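Local structure of transcriptional regulator, TetR family (3NNR) at residues Lys9-Ser14 / Tyr44-Lys49; Lys21-Ile26 / His99-Tyr104; Glu55-Tyr60 / Arg117-Arg122; Arg129-Leu134 / Ala150-Val155. The protein probably binds DNA as a dimeric transcriptional regulator of the TetR family, with a helix-turn-helix near the N-terminus of each helical subunit. All blocks are in the same frame, centred on the assembly; numbering follows the deposited sequence.

Contact 1: residues Lys9-Ser14 / Tyr44-Lys49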
loop_
_atom_site.group_PDB
_atom_site.type_symbol
_atom_site.label_atom_id
_atom_site.label_comp_id
_atom_site.label_asym_id
_atom_site.label_seq_id
_atom_site.Cartn_x
_atom_site.Cartn_y
_atom_site.Cartn_z
ATOM N N LYS A 9 -1.064 28.752 -11.440
ATOM C CA LYS A 9 -2.099 28.090 -12.212
ATOM C C LYS A 9 -1.535 26.792 -12.778
ATOM O O LYS A 9 -2.187 25.731 -12.664
ATOM C CB LYS A 9 -2.632 28.938 -13.378
ATOM C CG LYS A 9 -3.540 30.111 -13.032
ATOM C CD LYS A 9 -4.023 30.811 -14.340
ATOM C CE LYS A 9 -4.940 32.014 -14.061
ATOM N NZ LYS A 9 -5.237 32.822 -15.296
ATOM N N ILE A 10 -0.327 26.863 -13.353
ATOM C CA ILE A 10 0.302 25.683 -13.923
ATOM C C ILE A 10 0.403 24.557 -12.887
ATOM O O ILE A 10 0.098 23.418 -13.224
ATOM C CB ILE A 10 1.708 25.951 -14.555
ATOM C CG1 ILE A 10 1.618 26.888 -15.764
ATOM C CG2 ILE A 10 2.345 24.616 -15.033
ATOM C CD1 ILE A 10 2.925 27.551 -16.095
ATOM N N LEU A 11 0.841 24.873 -11.662
ATOM C CA LEU A 11 0.956 23.861 -10.592
ATOM C C LEU A 11 -0.439 23.367 -10.175
ATOM O O LEU A 11 -0.640 22.185 -10.023
ATOM C CB LEU A 11 1.706 24.410 -9.371
ATOM C CG LEU A 11 3.220 24.678 -9.448
ATOM C CD1 LEU A 11 3.674 25.604 -8.304
ATOM C CD2 LEU A 11 4.000 23.357 -9.425
ATOM N N LEU A 12 -1.401 24.273 -10.047
ATOM C CA LEU A 12 -2.771 23.916 -9.628
ATOM C C LEU A 12 -3.465 23.011 -10.676
ATOM O O LEU A 12 -4.050 21.958 -10.330
ATOM C CB LEU A 12 -3.614 25.182 -9.378
ATOM C CG LEU A 12 -4.696 25.142 -8.286
ATOM C CD1 LEU A 12 -5.697 26.289 -8.542
ATOM C CD2 LEU A 12 -5.446 23.792 -8.136
ATOM N N SER A 13 -3.392 23.424 -11.936
ATOM C CA SER A 13 -3.979 22.674 -13.035
ATOM C C SER A 13 -3.291 21.338 -13.298
ATOM O O SER A 13 -3.964 20.359 -13.609
ATOM C CB SER A 13 -4.011 23.494 -14.321
ATOM O OG SER A 13 -4.978 24.512 -14.225
ATOM N N SER A 14 -1.970 21.295 -13.188
ATOM C CA SER A 14 -1.242 20.032 -13.360
ATOM C C SER A 14 -1.692 19.027 -12.317
ATOM O O SER A 14 -1.975 17.869 -12.663
ATOM C CB SER A 14 0.242 20.231 -13.268
ATOM O OG SER A 14 0.651 21.018 -14.341
ATOM N N TYR A 44 8.857 28.326 -20.090
ATOM C CA TYR A 44 9.493 29.423 -19.336
ATOM C C TYR A 44 9.496 29.167 -17.829
ATOM O O TYR A 44 10.483 29.449 -17.138
ATOM C CB TYR A 44 8.792 30.762 -19.616
ATOM C CG TYR A 44 9.330 31.990 -18.858
ATOM C CD1 TYR A 44 10.627 32.456 -19.053
ATOM C CD2 TYR A 44 8.505 32.730 -17.980
ATOM C CE1 TYR A 44 11.116 33.628 -18.343
ATOM C CE2 TYR A 44 8.985 33.893 -17.280
ATOM C CZ TYR A 44 10.280 34.329 -17.467
ATOM O OH TYR A 44 10.735 35.450 -16.785
ATOM N N HIS A 45 8.357 28.665 -17.354
ATOM C CA HIS A 45 8.129 28.353 -15.952
ATOM C C HIS A 45 8.685 26.967 -15.593
ATOM O O HIS A 45 9.240 26.825 -14.517
ATOM C CB HIS A 45 6.615 28.471 -15.623
ATOM C CG HIS A 45 6.071 29.864 -15.789
ATOM N ND1 HIS A 45 6.325 30.870 -14.881
ATOM C CD2 HIS A 45 5.293 30.416 -16.755
ATOM C CE1 HIS A 45 5.742 31.987 -15.288
ATOM N NE2 HIS A 45 5.102 31.737 -16.418
ATOM N N PHE A 46 8.545 25.971 -16.481
ATOM C CA PHE A 46 8.983 24.579 -16.224
ATOM C C PHE A 46 9.572 23.863 -17.432
ATOM O O PHE A 46 8.845 23.526 -18.367
ATOM C CB PHE A 46 7.800 23.720 -15.701
ATOM C CG PHE A 46 7.225 24.209 -14.405
ATOM C CD1 PHE A 46 7.869 23.928 -13.201
ATOM C CD2 PHE A 46 6.064 24.978 -14.386
ATOM C CE1 PHE A 46 7.365 24.400 -11.990
ATOM C CE2 PHE A 46 5.543 25.465 -13.171
ATOM C CZ PHE A 46 6.195 25.163 -11.966
ATOM N N ARG A 47 10.869 23.556 -17.361
ATOM C CA ARG A 47 11.619 22.848 -18.427
ATOM C C ARG A 47 11.053 21.485 -18.813
ATOM O O ARG A 47 11.234 21.061 -19.941
ATOM C CB ARG A 47 13.116 22.706 -18.058
ATOM N N ASN A 48 10.361 20.804 -17.901
ATOM C CA ASN A 48 9.763 19.465 -18.188
ATOM C C ASN A 48 8.764 19.057 -17.113
ATOM O O ASN A 48 8.727 19.683 -16.063
ATOM C CB ASN A 48 10.865 18.389 -18.313
ATOM C CG ASN A 48 11.796 18.341 -17.076
ATOM O OD1 ASN A 48 11.350 18.170 -15.930
ATOM N ND2 ASN A 48 13.091 18.499 -17.316
ATOM N N LYS A 49 8.014 17.976 -17.363
ATOM C CA LYS A 49 6.998 17.461 -16.420
ATOM C C LYS A 49 7.576 17.097 -15.045
ATOM O O LYS A 49 6.926 17.319 -14.050
ATOM C CB LYS A 49 6.224 16.277 -17.042
ATOM C CG LYS A 49 5.033 15.786 -16.231
ATOM C CD LYS A 49 4.098 14.778 -16.984
ATOM C CE LYS A 49 4.757 13.442 -17.273
ATOM N NZ LYS A 49 3.787 12.321 -17.566
#
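The rings of Phe46 and His45 receive the aliphatic side chains of Ile10 and Leu11. Both contacts on the Phe46 ring come in obliquely: Ile10 CG2 lies 3.8 Å from Phe46 CD2, while Leu11 CD2 comes to 3.8 Å from Phe46 CZ. The Leu11 side chain crosses Phe46 at about a right angle, whereas Ile10 and Phe46 slide past each other in opposite senses. Ile10 divides its two branches: with CG2 anti to the backbone N (CG1 beside it, chi1 -65°), CG2 goes to Phe46, and Ile10 CD1 sits 3.8 Å from His45 CD2. The His45 imidazole has one face covered from within its own segment, Tyr44 CD2 standing 3.8 Å above its centre. An alanine in place of Phe46 would probably leave Ile10 CG2 and the end of Leu11 without their aromatic partner and open a gap beside helix 6-21. The contact joins helix 6-21 to the end of helix 39-45 and the turn after it, in the region of the predicted helix-turn-helix. Ile10 also rests on Leu35 of helix 28-35, and Phe46 and Leu11 reach Ile52 and Ile56, respectively, on helix 49-67.

Contact 2: residues Lys21-Ile26 / His99-Tyr104; sequences KGERNI and HRDLEY
Asp101 presses its carboxylate against the turn at Glu23, and this is the close-packed part of the contact. Its OD2 lies 3.5 Å from Glu23 CG, and the two carboxylate planes stand 86° apart. A water gathers the polar groups: it donates to Asp101 OD2 at 2.8 Å and accepts from Glu23 N at 3.1 Å, with a weak, longer bond from Arg100 NE. Alongside, Arg100 NH2 comes to 3.6 Å from Gly22 CA and bonds to Asn19 O; the positive phi of Gly22 lets the chain turn off helix 6-21. The contact thus joins the loop leading into the predicted helix-turn-helix to the break between helices 96-100 and 102-108, at the dimer interface. Packing thins toward Arg24, whose CB is 4.1 Å from Asp101 OD2. There the second subunit takes over: Arg24 of the second subunit forms a salt bridge with Glu23 OE2, Tyr104 OH of the second subunit hydrogen-bonds Asp101 OD2, and the ring of that same Tyr104 meets Arg24 in a cation-pi contact. Glu23 OE1 pairs instead with Lys49 of its own chain.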
loop_
_atom_site.group_PDB
_atom_site.type_symbol
_atom_site.label_atom_id
_atom_site.label_comp_id
_atom_site.label_asym_id
_atom_site.label_seq_id
_atom_site.Cartn_x
_atom_site.Cartn_y
_atom_site.Cartn_z
ATOM N N LYS A 21 -6.820 12.312 -14.465
ATOM C CA LYS A 21 -6.460 11.418 -15.604
ATOM C C LYS A 21 -5.261 10.475 -15.364
ATOM O O LYS A 21 -5.089 9.527 -16.109
ATOM C CB LYS A 21 -6.158 12.249 -16.865
ATOM C CG LYS A 21 -7.220 13.238 -17.350
ATOM C CD LYS A 21 -8.446 12.597 -17.873
ATOM C CE LYS A 21 -9.378 13.646 -18.506
ATOM N NZ LYS A 21 -10.760 13.106 -18.783
ATOM N N GLY A 22 -4.436 10.736 -14.358
ATOM C CA GLY A 22 -3.234 9.933 -14.083
ATOM C C GLY A 22 -2.047 10.669 -14.665
ATOM O O GLY A 22 -2.114 11.107 -15.819
ATOM N N GLU A 23 -0.955 10.796 -13.916
ATOM C CA GLU A 23 0.219 11.488 -14.473
ATOM C C GLU A 23 0.771 10.783 -15.731
ATOM O O GLU A 23 1.301 11.433 -16.609
ATOM C CB GLU A 23 1.318 11.744 -13.426
ATOM C CG GLU A 23 2.382 10.668 -13.290
ATOM C CD GLU A 23 3.455 10.714 -14.354
ATOM O OE1 GLU A 23 3.765 11.790 -14.933
ATOM O OE2 GLU A 23 4.013 9.640 -14.593
ATOM N N ARG A 24 0.682 9.465 -15.756
ATOM C CA ARG A 24 1.038 8.608 -16.891
ATOM C C ARG A 24 0.529 9.235 -18.205
ATOM O O ARG A 24 1.279 9.389 -19.168
ATOM C CB ARG A 24 0.317 7.258 -16.745
ATOM C CG ARG A 24 1.143 6.000 -16.893
ATOM C CD ARG A 24 0.367 4.855 -17.535
ATOM N NE ARG A 24 0.407 3.611 -16.772
ATOM C CZ ARG A 24 0.129 2.382 -17.259
ATOM N NH1 ARG A 24 -0.154 2.135 -18.560
ATOM N NH2 ARG A 24 0.183 1.351 -16.415
ATOM N N ASN A 25 -0.741 9.645 -18.193
ATOM C CA ASN A 25 -1.449 10.128 -19.378
ATOM C C ASN A 25 -1.444 11.629 -19.599
ATOM O O ASN A 25 -2.098 12.092 -20.514
ATOM C CB ASN A 25 -2.916 9.693 -19.325
ATOM C CG ASN A 25 -3.091 8.210 -19.147
ATOM O OD1 ASN A 25 -3.751 7.795 -18.211
ATOM N ND2 ASN A 25 -2.494 7.403 -20.029
ATOM N N ILE A 26 -0.739 12.392 -18.782
ATOM C CA ILE A 26 -0.713 13.845 -18.946
ATOM C C ILE A 26 0.689 14.293 -19.321
ATOM O O ILE A 26 1.651 13.940 -18.653
ATOM C CB ILE A 26 -1.239 14.562 -17.687
ATOM C CG1 ILE A 26 -2.713 14.158 -17.408
ATOM C CG2 ILE A 26 -1.083 16.067 -17.813
ATOM C CD1 ILE A 26 -3.730 14.473 -18.510
ATOM N N HIS A 99 0.940 8.949 -4.902
ATOM C CA HIS A 99 1.071 7.548 -4.429
ATOM C C HIS A 99 0.680 6.492 -5.461
ATOM O O HIS A 99 1.142 5.348 -5.385
ATOM C CB HIS A 99 0.336 7.342 -3.116
ATOM C CG HIS A 99 0.817 8.271 -2.052
ATOM N ND1 HIS A 99 0.332 9.557 -1.926
ATOM C CD2 HIS A 99 1.784 8.129 -1.111
ATOM C CE1 HIS A 99 0.965 10.155 -0.931
ATOM N NE2 HIS A 99 1.846 9.311 -0.416
ATOM N N ARG A 100 -0.114 6.907 -6.443
ATOM C CA ARG A 100 -0.587 6.035 -7.503
ATOM C C ARG A 100 0.540 5.638 -8.462
ATOM O O ARG A 100 0.636 4.468 -8.835
ATOM C CB ARG A 100 -1.720 6.728 -8.231
ATOM C CG ARG A 100 -2.359 5.950 -9.357
ATOM C CD ARG A 100 -3.731 6.552 -9.630
ATOM N NE ARG A 100 -3.653 7.899 -10.140
ATOM C CZ ARG A 100 -4.601 8.836 -10.068
ATOM N NH1 ARG A 100 -5.739 8.662 -9.426
ATOM N NH2 ARG A 100 -4.369 10.010 -10.629
ATOM N N ASP A 101 1.385 6.603 -8.833
ATOM C CA ASP A 101 2.498 6.381 -9.738
ATOM C C ASP A 101 3.824 6.517 -9.000
ATOM O O ASP A 101 4.884 6.730 -9.624
ATOM C CB ASP A 101 2.385 7.329 -10.954
ATOM C CG ASP A 101 1.478 6.781 -12.050
ATOM O OD1 ASP A 101 1.556 5.561 -12.333
ATOM O OD2 ASP A 101 0.766 7.575 -12.704
ATOM N N LEU A 102 3.800 6.235 -7.701
ATOM C CA LEU A 102 4.956 6.533 -6.850
ATOM C C LEU A 102 6.271 6.021 -7.403
ATOM O O LEU A 102 7.191 6.788 -7.610
ATOM C CB LEU A 102 4.743 5.991 -5.419
ATOM C CG LEU A 102 5.769 6.349 -4.323
ATOM C CD1 LEU A 102 5.937 7.849 -4.268
ATOM C CD2 LEU A 102 5.391 5.751 -2.932
ATOM N N GLU A 103 6.304 4.741 -7.740
ATOM C CA GLU A 103 7.541 4.096 -8.115
ATOM C C GLU A 103 8.143 4.626 -9.410
ATOM O O GLU A 103 9.377 4.740 -9.518
ATOM C CB GLU A 103 7.341 2.595 -8.051
ATOM C CG GLU A 103 8.586 1.764 -8.299
ATOM C CD GLU A 103 8.401 0.302 -7.969
ATOM O OE1 GLU A 103 7.392 -0.064 -7.288
ATOM O OE2 GLU A 103 9.281 -0.479 -8.398
ATOM N N TYR A 104 7.311 5.016 -10.368
ATOM C CA TYR A 104 7.855 5.638 -11.594
ATOM C C TYR A 104 8.373 7.050 -11.316
ATOM O O TYR A 104 9.356 7.496 -11.911
ATOM C CB TYR A 104 6.815 5.688 -12.706
ATOM C CG TYR A 104 6.404 4.331 -13.178
ATOM C CD1 TYR A 104 7.144 3.659 -14.157
ATOM C CD2 TYR A 104 5.297 3.679 -12.627
ATOM C CE1 TYR A 104 6.762 2.376 -14.602
ATOM C CE2 TYR A 104 4.922 2.398 -13.056
ATOM C CZ TYR A 104 5.649 1.759 -14.052
ATOM O OH TYR A 104 5.291 0.532 -14.513
HETATM O O HOH W 1 -0.673 9.440 -11.100
#

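Contact 3: residues Glu55-Tyr60 / Arg117-Arg122; sequences EIFQEY and REFTNR
Tyr60, one of two rings that meet Phe119, is hydrogen-bonded through its OH to O1 of an unidentified bound ligand. With Phe57 these residues form an aromatic cluster between helix 49-67 and helix 110-136. In TetR-family folds the helix that follows the helix-turn-helix runs on into the ligand-binding domain, and helix 49-67 is consistent with that role. The Phe57 ring turns its edge toward the face of Phe119 in an offset edge-to-face pair, the planes at 81° and the centroids 5.7 Å apart. Its closest atom, CE1, lies 3.9 Å from Phe119 CD2. Tyr60 meets the same ring differently: the planes stand at 73°, and Tyr60 CE2 lies at the edge of Phe119, near its plane, 3.9 Å from Phe119 CE2. With CG anti to the backbone N (chi1 175°), the Phe119 ring reaches across to helix 49-67, CD2 meeting Phe57 and CE2 meeting Tyr60. Beyond the cluster, Phe57 also meets the ring of Phe98, and Tyr60 that of Tyr95. Arg122, in salt bridges with Asp65 and Glu61, folds back over its own helix until Phe119 CA lies 3.6 Å above one face of its guanidinium, offset toward the rim.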
loop_
_atom_site.group_PDB
_atom_site.type_symbol
_atom_site.label_atom_id
_atom_site.label_comp_id
_atom_site.label_asym_id
_atom_site.label_seq_id
_atom_site.Cartn_x
_atom_site.Cartn_y
_atom_site.Cartn_z
ATOM N N GLU A 55 7.941 20.195 -7.705
ATOM C CA GLU A 55 7.403 21.356 -6.992
ATOM C C GLU A 55 6.042 21.078 -6.353
ATOM O O GLU A 55 5.789 21.537 -5.252
ATOM C CB GLU A 55 7.376 22.595 -7.875
ATOM C CG GLU A 55 6.973 23.865 -7.033
ATOM C CD GLU A 55 7.543 25.158 -7.528
ATOM O OE1 GLU A 55 8.511 25.088 -8.332
ATOM O OE2 GLU A 55 7.043 26.239 -7.085
ATOM N N ILE A 56 5.185 20.311 -7.019
ATOM C CA ILE A 56 3.930 19.882 -6.412
ATOM C C ILE A 56 4.236 19.073 -5.135
ATOM O O ILE A 56 3.637 19.325 -4.084
ATOM C CB ILE A 56 3.086 19.032 -7.359
ATOM C CG1 ILE A 56 2.533 19.879 -8.522
ATOM C CG2 ILE A 56 1.951 18.386 -6.597
ATOM C CD1 ILE A 56 1.823 19.036 -9.662
ATOM N N PHE A 57 5.154 18.113 -5.234
ATOM C CA PHE A 57 5.570 17.343 -4.059
ATOM C C PHE A 57 6.084 18.240 -2.923
ATOM O O PHE A 57 5.738 18.034 -1.753
ATOM C CB PHE A 57 6.648 16.312 -4.384
ATOM C CG PHE A 57 7.297 15.756 -3.163
ATOM C CD1 PHE A 57 6.632 14.809 -2.393
ATOM C CD2 PHE A 57 8.522 16.208 -2.745
ATOM C CE1 PHE A 57 7.193 14.321 -1.239
ATOM C CE2 PHE A 57 9.087 15.729 -1.580
ATOM C CZ PHE A 57 8.416 14.775 -0.834
ATOM N N GLN A 58 6.917 19.216 -3.265
ATOM C CA GLN A 58 7.423 20.154 -2.269
ATOM C C GLN A 58 6.317 20.903 -1.528
ATOM O O GLN A 58 6.552 21.291 -0.376
ATOM C CB GLN A 58 8.408 21.149 -2.874
ATOM C CG GLN A 58 9.743 20.543 -3.208
ATOM C CD GLN A 58 10.711 21.529 -3.861
ATOM O OE1 GLN A 58 10.340 22.347 -4.719
ATOM N NE2 GLN A 58 11.960 21.432 -3.470
ATOM N N GLU A 59 5.168 21.141 -2.183
ATOM C CA GLU A 59 4.014 21.786 -1.527
ATOM C C GLU A 59 3.337 20.780 -0.582
ATOM O O GLU A 59 2.921 21.173 0.489
ATOM C CB GLU A 59 2.955 22.360 -2.495
ATOM C CG GLU A 59 3.404 23.421 -3.555
ATOM C CD GLU A 59 4.017 24.716 -2.988
ATOM O OE1 GLU A 59 3.633 25.141 -1.864
ATOM O OE2 GLU A 59 4.877 25.324 -3.695
ATOM N N TYR A 60 3.218 19.517 -0.997
ATOM C CA TYR A 60 2.630 18.424 -0.183
ATOM C C TYR A 60 3.495 18.192 1.055
ATOM O O TYR A 60 2.980 18.159 2.165
ATOM C CB TYR A 60 2.500 17.133 -1.012
ATOM C CG TYR A 60 1.992 15.881 -0.279
ATOM C CD1 TYR A 60 0.719 15.822 0.329
ATOM C CD2 TYR A 60 2.765 14.750 -0.220
ATOM C CE1 TYR A 60 0.272 14.634 1.012
ATOM C CE2 TYR A 60 2.342 13.617 0.427
ATOM C CZ TYR A 60 1.103 13.544 1.038
ATOM O OH TYR A 60 0.799 12.325 1.638
ATOM N N ARG A 117 12.346 9.798 0.592
ATOM C CA ARG A 117 12.962 8.913 1.609
ATOM C C ARG A 117 13.041 9.699 2.927
ATOM O O ARG A 117 12.594 9.218 3.954
ATOM C CB ARG A 117 14.373 8.411 1.163
ATOM C CG ARG A 117 15.219 7.497 2.157
ATOM C CD ARG A 117 16.764 7.409 1.809
ATOM N N GLU A 118 13.556 10.924 2.871
ATOM C CA GLU A 118 13.751 11.759 4.073
ATOM C C GLU A 118 12.446 12.205 4.728
ATOM O O GLU A 118 12.357 12.287 5.958
ATOM C CB GLU A 118 14.636 12.962 3.756
ATOM C CG GLU A 118 16.063 12.555 3.475
ATOM C CD GLU A 118 16.986 13.741 3.207
ATOM O OE1 GLU A 118 16.597 14.681 2.450
ATOM O OE2 GLU A 118 18.120 13.711 3.746
ATOM N N PHE A 119 11.467 12.499 3.879
ATOM C CA PHE A 119 10.127 12.874 4.281
ATOM C C PHE A 119 9.424 11.707 5.016
ATOM O O PHE A 119 8.744 11.904 6.049
ATOM C CB PHE A 119 9.370 13.322 3.016
ATOM C CG PHE A 119 7.925 13.647 3.233
ATOM C CD1 PHE A 119 7.542 14.573 4.199
ATOM C CD2 PHE A 119 6.947 13.048 2.437
ATOM C CE1 PHE A 119 6.201 14.895 4.376
ATOM C CE2 PHE A 119 5.628 13.347 2.599
ATOM C CZ PHE A 119 5.239 14.275 3.571
ATOM N N THR A 120 9.576 10.509 4.451
ATOM C CA THR A 120 9.047 9.279 5.046
ATOM C C THR A 120 9.615 9.077 6.468
ATOM O O THR A 120 8.838 8.798 7.395
ATOM C CB THR A 120 9.245 8.114 4.080
ATOM O OG1 THR A 120 8.435 8.399 2.938
ATOM C CG2 THR A 120 8.841 6.718 4.683
ATOM N N ASN A 121 10.923 9.305 6.658
ATOM C CA ASN A 121 11.535 9.230 7.998
ATOM C C ASN A 121 10.986 10.275 8.986
ATOM O O ASN A 121 10.802 9.952 10.163
ATOM C CB ASN A 121 13.064 9.301 7.941
ATOM C CG ASN A 121 13.708 8.057 7.272
ATOM O OD1 ASN A 121 13.033 7.149 6.793
ATOM N ND2 ASN A 121 15.028 8.042 7.245
ATOM N N ARG A 122 10.729 11.500 8.512
ATOM C CA ARG A 122 10.108 12.556 9.329
ATOM C C ARG A 122 8.694 12.137 9.743
ATOM O O ARG A 122 8.318 12.268 10.924
ATOM C CB ARG A 122 10.055 13.911 8.595
ATOM C CG ARG A 122 11.345 14.726 8.688
ATOM C CD ARG A 122 11.309 16.096 7.975
ATOM N NE ARG A 122 11.812 15.977 6.603
ATOM C CZ ARG A 122 11.185 16.308 5.469
ATOM N NH1 ARG A 122 9.994 16.890 5.462
ATOM N NH2 ARG A 122 11.802 16.090 4.298
#

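Contact 4: residues Arg129-Leu134 / Ala150-Val155; sequences RIFAKL and AMSLNV
Phe131 and Ser152 mark the closest backbone approach, 8.2 Å between their CA atoms, where the axes of helical segments 129-134 and 150-155 pass 10.8 Å apart with 120° between their directions. One aromatic side chain spans most of that separation. The Phe131 ring, whose CG lies anti to the carbonyl carbon (chi1 -69°), points its far end at the other helix. Its CZ reaches Val155 CG2 at 3.6 Å, the two side chains sliding past each other in opposite directions. Ser152 OG approaches the same ring obliquely, 3.4 Å from Phe131 CD2; the hydroxyl is occupied by a hydrogen bond to Arg148 O within its own helix. This packing of an aromatic side chain against the neighbouring helix joins helices 110-136 and 145-160 in the all-helical C-terminal domain of this TetR-family protein, and an unidentified ligand lies about 3 Å from the nearest atom of the Phe131 side chain. Met151, present as selenomethionine, bends at its last torsion (34°) to carry CE over one ring face, offset toward the rim. Ser152 N and Leu134 CD1 lie at the ring's edge, in its plane. An alanine at Phe131 would probably open a gap between the helices, with Val155 CG2 and the Met151 methyl losing their shared aromatic surface. Helix 145-160 also faces the second subunit, where Asn154 ND2 hydrogen-bonds Gln189 O of that neighbouring chain.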
loop_
_atom_site.group_PDB
_atom_site.type_symbol
_atom_site.label_atom_id
_atom_site.label_comp_id
_atom_site.label_asym_id
_atom_site.label_seq_id
_atom_site.Cartn_x
_atom_site.Cartn_y
_atom_site.Cartn_z
ATOM N N ARG A 129 6.592 9.725 17.747
ATOM C CA ARG A 129 6.419 10.788 18.698
ATOM C C ARG A 129 4.973 10.919 19.202
ATOM O O ARG A 129 4.774 11.146 20.395
ATOM C CB ARG A 129 6.989 12.115 18.156
ATOM C CG ARG A 129 7.145 13.219 19.192
ATOM C CD ARG A 129 7.916 12.755 20.461
ATOM N NE ARG A 129 7.953 13.787 21.496
ATOM C CZ ARG A 129 8.140 13.577 22.807
ATOM N NH1 ARG A 129 8.284 12.342 23.322
ATOM N NH2 ARG A 129 8.151 14.625 23.630
ATOM N N ILE A 130 3.988 10.714 18.317
ATOM C CA ILE A 130 2.563 10.746 18.707
ATOM C C ILE A 130 2.271 9.627 19.707
ATOM O O ILE A 130 1.668 9.871 20.737
ATOM C CB ILE A 130 1.619 10.646 17.494
ATOM C CG1 ILE A 130 1.633 11.972 16.706
ATOM C CG2 ILE A 130 0.192 10.383 17.944
ATOM C CD1 ILE A 130 1.259 11.805 15.227
ATOM N N PHE A 131 2.711 8.416 19.408
ATOM C CA PHE A 131 2.548 7.312 20.341
ATOM C C PHE A 131 3.275 7.586 21.658
ATOM O O PHE A 131 2.725 7.305 22.720
ATOM C CB PHE A 131 3.096 6.007 19.786
ATOM C CG PHE A 131 2.325 5.408 18.624
ATOM C CD1 PHE A 131 0.934 5.519 18.502
ATOM C CD2 PHE A 131 3.007 4.566 17.732
ATOM C CE1 PHE A 131 0.264 4.898 17.450
ATOM C CE2 PHE A 131 2.343 3.929 16.684
ATOM C CZ PHE A 131 0.970 4.093 16.540
ATOM N N ALA A 132 4.495 8.126 21.578
ATOM C CA ALA A 132 5.270 8.461 22.772
ATOM C C ALA A 132 4.456 9.403 23.654
ATOM O O ALA A 132 4.364 9.157 24.876
ATOM C CB ALA A 132 6.653 9.062 22.421
ATOM N N LYS A 133 3.826 10.423 23.038
ATOM C CA LYS A 133 2.967 11.368 23.771
ATOM C C LYS A 133 1.654 10.742 24.261
ATOM O O LYS A 133 1.179 11.103 25.340
ATOM C CB LYS A 133 2.669 12.668 22.988
ATOM C CG LYS A 133 3.908 13.488 22.584
ATOM C CD LYS A 133 3.719 14.992 22.644
ATOM C CE LYS A 133 3.737 15.461 24.102
ATOM N NZ LYS A 133 3.921 16.907 24.210
ATOM N N LEU A 134 1.057 9.839 23.482
ATOM C CA LEU A 134 -0.176 9.130 23.896
ATOM C C LEU A 134 0.084 8.271 25.158
ATOM O O LEU A 134 -0.809 8.107 26.015
ATOM C CB LEU A 134 -0.743 8.273 22.750
ATOM C CG LEU A 134 -1.280 9.022 21.512
ATOM C CD1 LEU A 134 -1.379 8.068 20.284
ATOM C CD2 LEU A 134 -2.597 9.728 21.814
ATOM N N ALA A 150 8.008 -0.699 15.061
ATOM C CA ALA A 150 7.259 -1.661 14.261
ATOM C C ALA A 150 5.814 -1.175 14.111
ATOM O O ALA A 150 5.309 -1.075 12.996
ATOM C CB ALA A 150 7.289 -3.029 14.899
HETATM N N MSE A 151 5.167 -0.851 15.223
HETATM C CA MSE A 151 3.780 -0.369 15.162
HETATM C C MSE A 151 3.600 0.896 14.344
HETATM O O MSE A 151 2.566 1.041 13.698
HETATM C CB MSE A 151 3.192 -0.172 16.552
HETATM C CG MSE A 151 2.631 -1.440 17.099
HETATM SE SE MSE A 151 2.545 -1.368 18.983
HETATM C CE MSE A 151 2.135 0.564 19.335
ATOM N N SER A 152 4.597 1.785 14.394
ATOM C CA SER A 152 4.586 3.043 13.661
ATOM C C SER A 152 4.640 2.804 12.166
ATOM O O SER A 152 3.925 3.433 11.406
ATOM C CB SER A 152 5.745 3.951 14.120
ATOM O OG SER A 152 5.561 4.382 15.475
ATOM N N LEU A 153 5.497 1.888 11.752
ATOM C CA LEU A 153 5.567 1.487 10.357
ATOM C C LEU A 153 4.215 0.914 9.873
ATOM O O LEU A 153 3.773 1.274 8.779
ATOM C CB LEU A 153 6.710 0.485 10.133
ATOM C CG LEU A 153 7.102 0.119 8.712
ATOM C CD1 LEU A 153 7.322 1.358 7.871
ATOM C CD2 LEU A 153 8.352 -0.766 8.726
ATOM N N ASN A 154 3.549 0.088 10.699
ATOM C CA ASN A 154 2.225 -0.469 10.341
ATOM C C ASN A 154 1.184 0.625 10.105
ATOM O O ASN A 154 0.408 0.523 9.171
ATOM C CB ASN A 154 1.726 -1.497 11.363
ATOM C CG ASN A 154 2.455 -2.839 11.266
ATOM O OD1 ASN A 154 3.038 -3.179 10.246
ATOM N ND2 ASN A 154 2.390 -3.611 12.327
ATOM N N VAL A 155 1.199 1.673 10.928
ATOM C CA VAL A 155 0.339 2.847 10.724
ATOM C C VAL A 155 0.595 3.435 9.335
ATOM O O VAL A 155 -0.340 3.582 8.560
ATOM C CB VAL A 155 0.553 3.930 11.787
ATOM C CG1 VAL A 155 -0.098 5.206 11.375
ATOM C CG2 VAL A 155 -0.009 3.474 13.086
#

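In the fold
Contacts 1 and 4 lie on opposite sides of the chain's centre, their own centres about 37 Å apart. Contacts 1 and 2 are coupled by Lys49, whose NZ stands 2.7 Å from Glu23 OE1. Contact 3 meets contact 1 through packing of Glu55 against Leu11, and contact 2 where His99 CE1 comes to 3.4 Å from Tyr60 OH. Helix 110-136 then carries contact 3 on to contact 4, with centres about 19 Å apart. Unidentified molecules, probably from the crystallisation liquor, are bound near Tyr60 and His99 and near Phe131, and may mark a pocket or pockets. Contacts 2, 3 and 4 also touch the second subunit.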